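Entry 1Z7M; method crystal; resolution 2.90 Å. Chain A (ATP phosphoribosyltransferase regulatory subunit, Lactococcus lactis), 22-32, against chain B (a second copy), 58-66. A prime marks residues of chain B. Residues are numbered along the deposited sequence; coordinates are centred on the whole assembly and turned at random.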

# COMPACT_ATOMS: atom_id res chain seq x y z
N TYR A 22 20.58 -12.54 2.56
CA TYR A 22 19.87 -11.29 2.68
C TYR A 22 19.00 -11.31 3.89
O TYR A 22 18.85 -12.28 4.63
N LEU A 23 18.45 -10.12 4.00
CA LEU A 23 17.48 -9.84 4.97
C LEU A 23 16.09 -10.17 4.44
O LEU A 23 15.86 -10.23 3.23
N LEU A 24 15.15 -10.38 5.36
CA LEU A 24 13.78 -10.69 4.99
C LEU A 24 12.76 -9.75 5.63
O LEU A 24 13.00 -9.23 6.72
N PRO A 25 11.62 -9.51 4.96
CA PRO A 25 10.54 -8.63 5.44
C PRO A 25 10.09 -9.07 6.82
O PRO A 25 10.00 -10.27 7.08
N GLU A 26 9.81 -8.13 7.72
CA GLU A 26 9.38 -8.53 9.06
C GLU A 26 7.92 -8.93 9.11
O GLU A 26 7.33 -9.01 10.19
N GLU A 27 7.36 -9.21 7.93
CA GLU A 27 5.97 -9.65 7.78
C GLU A 27 6.00 -11.12 7.36
O GLU A 27 5.03 -11.85 7.54
N SER A 28 7.12 -11.53 6.78
CA SER A 28 7.30 -12.89 6.31
C SER A 28 7.81 -13.78 7.42
O SER A 28 8.68 -13.39 8.20
N ALA A 29 7.25 -14.99 7.49
CA ALA A 29 7.65 -15.98 8.48
C ALA A 29 8.56 -17.01 7.80
O ALA A 29 8.56 -17.15 6.57
N GLU A 30 9.32 -17.74 8.59
CA GLU A 30 10.25 -18.71 8.04
C GLU A 30 10.22 -19.97 8.87
O GLU A 30 10.66 -19.97 10.02
N MET A 31 9.70 -21.04 8.30
CA MET A 31 9.67 -22.30 9.02
C MET A 31 10.91 -23.10 8.66
O MET A 31 11.37 -23.09 7.51
N THR A 32 11.46 -23.80 9.65
CA THR A 32 12.65 -24.62 9.45
C THR A 32 12.23 -25.89 8.73
O THR A 32 11.06 -26.24 8.76
N VAL B 58 9.99 -27.58 2.05
CA VAL B 58 10.20 -26.28 2.68
C VAL B 58 9.01 -25.38 2.34
O VAL B 58 8.40 -25.52 1.29
N MET B 59 8.67 -24.48 3.25
CA MET B 59 7.55 -23.58 3.00
C MET B 59 8.13 -22.18 2.98
O MET B 59 8.46 -21.62 4.03
N PRO B 60 8.30 -21.61 1.78
CA PRO B 60 8.86 -20.26 1.66
C PRO B 60 7.88 -19.28 2.24
O PRO B 60 6.68 -19.54 2.28
N PRO B 61 8.38 -18.11 2.67
CA PRO B 61 7.55 -17.06 3.26
C PRO B 61 6.54 -16.55 2.23
O PRO B 61 6.77 -16.65 1.02
N SER B 62 5.43 -16.00 2.71
CA SER B 62 4.39 -15.49 1.82
C SER B 62 4.76 -14.18 1.15
O SER B 62 4.31 -13.90 0.05
N PHE B 63 5.57 -13.37 1.82
CA PHE B 63 5.99 -12.10 1.24
C PHE B 63 7.50 -12.01 1.13
O PHE B 63 8.25 -12.50 1.97
N GLU B 64 7.93 -11.32 0.08
CA GLU B 64 9.34 -11.12 -0.18
C GLU B 64 9.53 -9.63 -0.52
O GLU B 64 8.56 -8.92 -0.77
N TYR B 65 10.77 -9.14 -0.47
CA TYR B 65 11.04 -7.75 -0.83
C TYR B 65 10.97 -7.72 -2.34
O TYR B 65 11.60 -8.55 -2.99
N THR B 66 10.23 -6.79 -2.92
CA THR B 66 10.12 -6.77 -4.36
C THR B 66 11.49 -6.80 -5.02
O THR B 66 11.62 -7.28 -6.15

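The two stretches meet in a mainly apolar contact, built from a proline on a tyrosine ring, a serine and a backbone carbonyl against a second proline, and a pair of methionines, with no hydrogen bond crossing between them. The chains run in opposite directions, Pro25 lying near Glu64′, Ser28 near Pro61′ and Met31 near Met59′.

The most extensive packing is between Pro25 and Tyr65′. The proline ring, puckered C-gamma exo, lies over one face of Tyr65′, with Pro25 CG 3.7 Å from the centroid of the Tyr65′ ring and almost on the ring normal, a CH-pi contact. Proline suits this place because its compact, puckered ring presents C-H groups to the aromatic face. Tyr65′ leaves its backbone sideways, but its m rotamer brings the ring across; the edge of that ring meets the backbone of Leu23, whose O is 4.0 Å from Tyr65′ CD1. Leu24 (m, p) and Glu64′ both start away from the partner stretch, yet their ends approach, Leu24 CG lying 4.1 Å from Glu64′ OE2. That oxygen is hydrogen-bonded elsewhere in the structure, so its polar demand is met despite the apolar neighbour.

In the middle, Ser28 points toward the stretch of chain B, and its small side chain permits a close approach: Ser28 CB is 3.2 Å from Phe63′ O and 3.4 Å from Pro61′ CB. Its p rotamer turns the hydroxyl back to its own chain, where Ser28 OG donates to Pro25 O at 2.8 Å, reinforcing the turn also held by Ser28 N to Pro25 O at 3.2 Å. Pro61′ CB also lies 3.1 Å from Ala29 O, while Phe63′ (m) points toward the other stretch, Phe63′ CD1 lying 4.4 Å from Glu27 O.

At the far end, Met31 (m, t, chi3 132°) and Met59′ (m, t, p) each point toward the other stretch, Met31 SD lying 4.2 Å from Met59′ SD, their flexible, polarizable thioethers well suited to apolar packing.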

# COMPACT_ATOMS: atom_id res chain seq x y z
CB TYR A 22 18.96 -10.98 1.48
CG TYR A 22 19.79 -10.41 0.34
CD1 TYR A 22 20.69 -11.23 -0.34
CD2 TYR A 22 19.69 -9.06 -0.01
CE1 TYR A 22 21.50 -10.72 -1.32
CE2 TYR A 22 20.52 -8.53 -1.01
CZ TYR A 22 21.42 -9.37 -1.66
OH TYR A 22 22.24 -8.86 -2.62
CB LEU A 23 17.57 -8.35 5.37
CG LEU A 23 18.97 -7.74 5.55
CD1 LEU A 23 19.55 -7.32 4.21
CD2 LEU A 23 18.91 -6.55 6.49
CB LEU A 24 13.44 -12.14 5.37
CG LEU A 24 13.79 -13.26 4.37
CD1 LEU A 24 15.26 -13.19 3.98
CD2 LEU A 24 13.45 -14.61 5.00
CB PRO A 25 9.44 -8.84 4.41
CG PRO A 25 10.20 -9.17 3.17
CD PRO A 25 11.26 -10.10 3.66
CB GLU A 26 9.70 -7.43 10.09
CG GLU A 26 11.16 -7.50 10.56
CD GLU A 26 11.47 -6.67 11.79
OE1 GLU A 26 10.77 -6.84 12.82
OE2 GLU A 26 12.42 -5.85 11.74
CB GLU A 27 5.23 -8.85 6.69
CG GLU A 27 4.76 -7.45 7.08
CD GLU A 27 5.79 -6.37 6.80
OE1 GLU A 27 5.52 -5.19 7.13
OE2 GLU A 27 6.87 -6.70 6.24
CB SER A 28 8.31 -12.92 5.15
OG SER A 28 9.63 -12.65 5.60
CB ALA A 29 6.44 -16.67 9.06
CB GLU A 30 11.65 -18.10 8.06
CG GLU A 30 12.71 -18.82 7.23
CD GLU A 30 13.98 -17.97 7.11
OE1 GLU A 30 14.70 -17.82 8.13
OE2 GLU A 30 14.24 -17.43 6.00
CB MET A 31 8.42 -23.11 8.66
CG MET A 31 7.12 -22.41 8.90
SD MET A 31 5.82 -23.62 8.94
CE MET A 31 4.93 -23.15 10.42
CB THR A 32 13.25 -24.98 10.79
OG1 THR A 32 12.49 -26.03 11.40
CG2 THR A 32 13.21 -23.76 11.71
CB VAL B 58 11.48 -25.60 2.19
CG1 VAL B 58 11.83 -26.10 0.81
CG2 VAL B 58 11.29 -24.09 2.16
CB MET B 59 6.50 -23.75 4.09
CG MET B 59 5.80 -25.08 3.99
SD MET B 59 4.74 -25.44 5.36
CE MET B 59 3.50 -24.23 5.17
CB PRO B 60 9.02 -20.08 0.15
CG PRO B 60 8.98 -21.47 -0.40
CD PRO B 60 7.95 -22.12 0.45
CB PRO B 61 8.57 -16.01 3.64
CG PRO B 61 9.61 -16.18 2.59
CD PRO B 61 9.76 -17.66 2.51
CB SER B 62 3.08 -15.32 2.59
OG SER B 62 2.55 -16.58 2.98
CB PHE B 63 5.50 -10.92 2.07
CG PHE B 63 4.03 -10.90 2.28
CD1 PHE B 63 3.47 -11.53 3.39
CD2 PHE B 63 3.19 -10.26 1.38
CE1 PHE B 63 2.11 -11.51 3.59
CE2 PHE B 63 1.82 -10.24 1.58
CZ PHE B 63 1.28 -10.86 2.68
CB GLU B 64 9.73 -12.01 -1.36
CG GLU B 64 11.01 -12.79 -1.17
CD GLU B 64 10.94 -13.83 -0.07
OE1 GLU B 64 10.40 -14.93 -0.31
OE2 GLU B 64 11.42 -13.54 1.05
CB TYR B 65 12.44 -7.32 -0.39
CG TYR B 65 12.51 -6.86 1.03
CD1 TYR B 65 13.40 -7.43 1.92
CD2 TYR B 65 11.64 -5.88 1.50
CE1 TYR B 65 13.44 -7.04 3.25
CE2 TYR B 65 11.67 -5.49 2.82
CZ TYR B 65 12.56 -6.07 3.70
OH TYR B 65 12.56 -5.70 5.02
CB THR B 66 9.34 -5.55 -4.86
OG1 THR B 66 8.07 -5.48 -4.19
CG2 THR B 66 9.09 -5.66 -6.35